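Local coordinates for CEL61B (Hypocrea jecorina, PDB 2VTC), which cleaves cellulose and related polysaccharides oxidatively as a copper-dependent lytic polysaccharide monooxygenase of family AA9, at residues P74-S88 / S123-V135. Numbering follows the deposited sequence.
Sequences PDIVCHKNAAPGAIS and SCTTVNKNNLRWV
With CG set between its backbone N and carbonyl carbon (chi1 72°) and the chain extended beyond, K129 reaches the type II turn of 79-82, while V77, its CG1 anti to the backbone N (chi1 -178°), lays that methyl 4.0 Å from K129 CB. The ammonium NZ donates to A82 O at 2.8 Å, meeting the carbonyl at 122° and tilted slightly from its plane. Two waters take its other bonds: one also binds P74 O, C78 N and H79 O, and the second accepts from NZ at 2.7 Å and donates to D75 OD1, which also accepts from N81 N. Shortening K129 to an alanine is likely to leave A82 O without this donor and the two waters without their link to segment 123-135. In the AA9 beta-sandwich the 74-88 segment packs where the 123-132 loop leads into strand 133-143, whose W134 presents its ring edge to V77 CG1, 3.9 Å from CZ2. H79, just after the short helix, lies near the copper ligand Y195, and C78 is tied to C198 by a disulfide. P84 CB sits 3.2 Å from C124 O, and a third water donates to both P84 O and T125 O. T125 rests its CG2 methyl 3.5 Å from A86 O.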
loop_
_atom_site.group_PDB
_atom_site.type_symbol
_atom_site.label_atom_id
_atom_site.label_comp_id
_atom_site.label_asym_id
_atom_site.label_seq_id
_atom_site.Cartn_x
_atom_site.Cartn_y
_atom_site.Cartn_z
ATOM N N PRO A 74 -1.298 -15.119 -3.270
ATOM C CA PRO A 74 -1.093 -14.490 -1.965
ATOM C C PRO A 74 -0.119 -13.308 -1.926
ATOM O O PRO A 74 -0.252 -12.436 -1.074
ATOM C CB PRO A 74 -0.569 -15.661 -1.101
ATOM C CG PRO A 74 -1.225 -16.873 -1.712
ATOM C CD PRO A 74 -1.112 -16.586 -3.212
ATOM N N ASP A 75 0.847 -13.278 -2.857
ATOM C CA ASP A 75 1.835 -12.221 -2.885
ATOM C C ASP A 75 1.228 -10.821 -3.140
ATOM O O ASP A 75 1.836 -9.826 -2.756
ATOM C CB ASP A 75 2.893 -12.539 -3.950
ATOM C CG ASP A 75 4.006 -13.452 -3.406
ATOM O OD1 ASP A 75 3.962 -13.819 -2.181
ATOM O OD2 ASP A 75 4.906 -13.819 -4.206
ATOM N N ILE A 76 0.045 -10.764 -3.761
ATOM C CA ILE A 76 -0.599 -9.451 -4.006
ATOM C C ILE A 76 -1.177 -8.825 -2.728
ATOM O O ILE A 76 -1.434 -7.634 -2.658
ATOM C CB ILE A 76 -1.689 -9.530 -5.127
ATOM C CG1 ILE A 76 -2.080 -8.123 -5.647
ATOM C CG2 ILE A 76 -2.954 -10.195 -4.622
ATOM C CD1 ILE A 76 -0.883 -7.273 -6.170
ATOM N N VAL A 77 -1.368 -9.633 -1.686
ATOM C CA VAL A 77 -1.977 -9.093 -0.469
ATOM C C VAL A 77 -1.093 -8.019 0.192
ATOM O O VAL A 77 -1.518 -6.859 0.321
ATOM C CB VAL A 77 -2.312 -10.223 0.565
ATOM C CG1 VAL A 77 -2.989 -9.586 1.786
ATOM C CG2 VAL A 77 -3.200 -11.320 -0.050
ATOM N N CYS A 78 0.132 -8.406 0.572
ATOM C CA CYS A 78 1.074 -7.545 1.277
ATOM C C CYS A 78 2.514 -7.693 0.778
ATOM O O CYS A 78 3.455 -7.383 1.489
ATOM C CB CYS A 78 1.017 -7.778 2.800
ATOM S SG CYS A 78 -0.518 -7.195 3.552
ATOM N N HIS A 79 2.649 -8.131 -0.468
ATOM C CA HIS A 79 3.944 -8.305 -1.153
ATOM C C HIS A 79 4.561 -9.687 -0.849
ATOM O O HIS A 79 3.923 -10.551 -0.212
ATOM C CB HIS A 79 4.908 -7.142 -0.887
ATOM C CG HIS A 79 5.784 -6.813 -2.063
ATOM N ND1 HIS A 79 5.884 -5.539 -2.598
ATOM C CD2 HIS A 79 6.609 -7.599 -2.790
ATOM C CE1 HIS A 79 6.736 -5.569 -3.614
ATOM N NE2 HIS A 79 7.183 -6.805 -3.756
ATOM N N LYS A 80 5.780 -9.910 -1.342
ATOM C CA LYS A 80 6.336 -11.273 -1.437
ATOM C C LYS A 80 6.509 -12.011 -0.102
ATOM O O LYS A 80 7.237 -11.538 0.778
ATOM C CB LYS A 80 7.676 -11.236 -2.166
ATOM C CG LYS A 80 8.198 -12.610 -2.522
ATOM C CD LYS A 80 9.525 -12.511 -3.280
ATOM C CE LYS A 80 10.017 -13.875 -3.697
ATOM N NZ LYS A 80 9.054 -14.529 -4.620
ATOM N N ASN A 81 5.843 -13.170 0.000
ATOM C CA ASN A 81 5.962 -14.051 1.193
ATOM C C ASN A 81 5.707 -13.276 2.495
ATOM O O ASN A 81 6.315 -13.552 3.545
ATOM C CB ASN A 81 7.354 -14.702 1.235
ATOM C CG ASN A 81 7.663 -15.531 0.002
ATOM O OD1 ASN A 81 6.771 -16.027 -0.700
ATOM N ND2 ASN A 81 8.971 -15.688 -0.274
ATOM N N ALA A 82 4.826 -12.279 2.440
ATOM C CA ALA A 82 4.671 -11.360 3.550
ATOM C C ALA A 82 4.002 -11.990 4.759
ATOM O O ALA A 82 3.161 -12.886 4.627
ATOM C CB ALA A 82 3.913 -10.100 3.153
ATOM N N ALA A 83 4.382 -11.466 5.911
ATOM C CA ALA A 83 3.818 -11.869 7.215
ATOM C C ALA A 83 3.565 -10.643 8.077
ATOM O O ALA A 83 4.307 -9.651 8.019
ATOM C CB ALA A 83 4.780 -12.826 7.922
ATOM N N PRO A 84 2.501 -10.686 8.904
ATOM C CA PRO A 84 2.160 -9.528 9.725
ATOM C C PRO A 84 3.312 -9.050 10.626
ATOM O O PRO A 84 4.109 -9.865 11.132
ATOM C CB PRO A 84 0.972 -10.024 10.570
ATOM C CG PRO A 84 0.403 -11.136 9.802
ATOM C CD PRO A 84 1.527 -11.788 9.048
ATOM N N GLY A 85 3.408 -7.736 10.814
ATOM C CA GLY A 85 4.332 -7.161 11.789
ATOM C C GLY A 85 4.008 -7.738 13.165
ATOM O O GLY A 85 2.845 -8.059 13.439
ATOM N N ALA A 86 5.034 -7.841 14.007
ATOM C CA ALA A 86 4.909 -8.514 15.307
ATOM C C ALA A 86 4.214 -7.625 16.337
ATOM O O ALA A 86 3.796 -8.108 17.415
ATOM C CB ALA A 86 6.285 -8.973 15.808
ATOM N N ILE A 87 4.080 -6.334 16.023
ATOM C CA ILE A 87 3.342 -5.377 16.863
ATOM C C ILE A 87 2.440 -4.512 15.987
ATOM O O ILE A 87 2.479 -4.630 14.758
ATOM C CB ILE A 87 4.280 -4.457 17.704
ATOM C CG1 ILE A 87 5.113 -3.524 16.782
ATOM C CG2 ILE A 87 5.173 -5.305 18.640
ATOM C CD1 ILE A 87 5.879 -2.420 17.487
ATOM N N SER A 88 1.635 -3.658 16.615
ATOM C CA SER A 88 0.784 -2.701 15.901
ATOM C C SER A 88 1.046 -1.259 16.342
ATOM O O SER A 88 1.283 -0.997 17.526
ATOM C CB SER A 88 -0.691 -3.053 16.135
ATOM O OG SER A 88 -1.579 -2.221 15.387
ATOM N N SER A 123 -6.034 -10.022 16.893
ATOM C CA SER A 123 -4.873 -9.163 16.672
ATOM C C SER A 123 -4.422 -9.235 15.204
ATOM O O SER A 123 -4.425 -10.311 14.609
ATOM C CB SER A 123 -3.721 -9.639 17.540
ATOM O OG SER A 123 -2.584 -8.828 17.313
ATOM N N CYS A 124 -3.987 -8.108 14.646
ATOM C CA CYS A 124 -3.445 -8.139 13.275
ATOM C C CYS A 124 -2.111 -8.870 13.241
ATOM O O CYS A 124 -1.726 -9.405 12.196
ATOM C CB CYS A 124 -3.369 -6.733 12.650
ATOM S SG CYS A 124 -4.972 -5.956 12.274
ATOM N N THR A 125 -1.436 -8.954 14.395
ATOM C CA THR A 125 -0.117 -9.604 14.480
ATOM C C THR A 125 -0.152 -11.108 14.162
ATOM O O THR A 125 0.890 -11.722 13.866
ATOM C CB THR A 125 0.530 -9.368 15.872
ATOM O OG1 THR A 125 -0.198 -10.119 16.855
ATOM C CG2 THR A 125 0.507 -7.883 16.249
ATOM N N THR A 126 -1.345 -11.704 14.224
ATOM C CA THR A 126 -1.498 -13.137 13.992
ATOM C C THR A 126 -2.570 -13.460 12.952
ATOM O O THR A 126 -2.996 -14.594 12.827
ATOM C CB THR A 126 -1.813 -13.879 15.323
ATOM O OG1 THR A 126 -2.937 -13.250 15.929
ATOM C CG2 THR A 126 -0.625 -13.811 16.277
ATOM N N VAL A 127 -2.999 -12.453 12.183
ATOM C CA VAL A 127 -4.072 -12.615 11.213
ATOM C C VAL A 127 -3.635 -13.519 10.043
ATOM O O VAL A 127 -2.431 -13.601 9.716
ATOM C CB VAL A 127 -4.543 -11.203 10.712
ATOM C CG1 VAL A 127 -3.559 -10.637 9.687
ATOM C CG2 VAL A 127 -5.944 -11.221 10.167
ATOM N N ASN A 128 -4.611 -14.204 9.447
ATOM C CA ASN A 128 -4.426 -14.906 8.187
ATOM C C ASN A 128 -4.640 -13.872 7.072
ATOM O O ASN A 128 -5.774 -13.440 6.829
ATOM C CB ASN A 128 -5.446 -16.051 8.073
ATOM C CG ASN A 128 -5.308 -16.881 6.796
ATOM O OD1 ASN A 128 -5.909 -17.971 6.702
ATOM N ND2 ASN A 128 -4.555 -16.390 5.806
ATOM N N LYS A 129 -3.542 -13.448 6.422
ATOM C CA LYS A 129 -3.639 -12.379 5.404
ATOM C C LYS A 129 -4.626 -12.690 4.274
ATOM O O LYS A 129 -5.235 -11.786 3.696
ATOM C CB LYS A 129 -2.249 -12.062 4.824
ATOM C CG LYS A 129 -1.658 -13.123 3.901
ATOM C CD LYS A 129 -0.213 -12.716 3.538
ATOM C CE LYS A 129 0.364 -13.697 2.550
ATOM N NZ LYS A 129 1.759 -13.305 2.196
ATOM N N ASN A 130 -4.794 -13.973 3.965
ATOM C CA ASN A 130 -5.638 -14.376 2.847
ATOM C C ASN A 130 -7.140 -14.166 3.104
ATOM O O ASN A 130 -7.956 -14.185 2.166
ATOM C CB ASN A 130 -5.310 -15.823 2.465
ATOM C CG ASN A 130 -3.843 -16.001 2.085
ATOM O OD1 ASN A 130 -3.145 -16.887 2.614
ATOM N ND2 ASN A 130 -3.361 -15.152 1.196
ATOM N N ASN A 131 -7.495 -13.946 4.371
ATOM C CA ASN A 131 -8.895 -13.681 4.726
ATOM C C ASN A 131 -9.212 -12.202 4.864
ATOM O O ASN A 131 -10.355 -11.826 5.140
ATOM C CB ASN A 131 -9.269 -14.420 6.020
ATOM C CG ASN A 131 -9.263 -15.912 5.851
ATOM O OD1 ASN A 131 -9.380 -16.428 4.739
ATOM N ND2 ASN A 131 -9.122 -16.620 6.956
ATOM N N LEU A 132 -8.200 -11.353 4.674
ATOM C CA LEU A 132 -8.408 -9.903 4.760
ATOM C C LEU A 132 -9.232 -9.404 3.572
ATOM O O LEU A 132 -9.063 -9.877 2.444
ATOM C CB LEU A 132 -7.074 -9.162 4.848
ATOM C CG LEU A 132 -6.271 -9.367 6.137
ATOM C CD1 LEU A 132 -4.894 -8.736 6.022
ATOM C CD2 LEU A 132 -7.031 -8.796 7.362
ATOM N N ARG A 133 -10.135 -8.464 3.846
ATOM C CA ARG A 133 -10.996 -7.870 2.803
ATOM C C ARG A 133 -10.792 -6.368 2.806
ATOM O O ARG A 133 -10.912 -5.719 3.830
ATOM C CB ARG A 133 -12.485 -8.234 2.999
ATOM C CG ARG A 133 -12.752 -9.756 3.106
ATOM C CD ARG A 133 -14.251 -10.093 3.302
ATOM N NE ARG A 133 -15.009 -9.562 2.179
ATOM C CZ ARG A 133 -15.268 -10.239 1.060
ATOM N NH1 ARG A 133 -14.910 -11.514 0.955
ATOM N NH2 ARG A 133 -15.915 -9.649 0.066
ATOM N N TRP A 134 -10.439 -5.807 1.644
ATOM C CA TRP A 134 -9.921 -4.458 1.577
ATOM C C TRP A 134 -10.928 -3.437 1.088
ATOM O O TRP A 134 -11.715 -3.710 0.187
ATOM C CB TRP A 134 -8.728 -4.474 0.608
ATOM C CG TRP A 134 -7.687 -5.417 1.090
ATOM C CD1 TRP A 134 -7.493 -6.714 0.676
ATOM C CD2 TRP A 134 -6.699 -5.157 2.086
ATOM N NE1 TRP A 134 -6.451 -7.289 1.370
ATOM C CE2 TRP A 134 -5.930 -6.351 2.230
ATOM C CE3 TRP A 134 -6.399 -4.046 2.901
ATOM C CZ2 TRP A 134 -4.876 -6.460 3.144
ATOM C CZ3 TRP A 134 -5.335 -4.163 3.815
ATOM C CH2 TRP A 134 -4.595 -5.371 3.920
ATOM N N VAL A 135 -10.878 -2.260 1.713
ATOM C CA VAL A 135 -11.724 -1.136 1.355
ATOM C C VAL A 135 -10.843 0.041 0.934
ATOM O O VAL A 135 -9.976 0.439 1.678
ATOM C CB VAL A 135 -12.607 -0.746 2.572
ATOM C CG1 VAL A 135 -13.417 0.492 2.292
ATOM C CG2 VAL A 135 -13.540 -1.919 2.926
HETATM O O HOH W 1 1.367 -10.989 0.561
HETATM O O HOH W 2 2.695 -14.633 0.050
HETATM O O HOH W 3 3.605 -11.537 13.454
#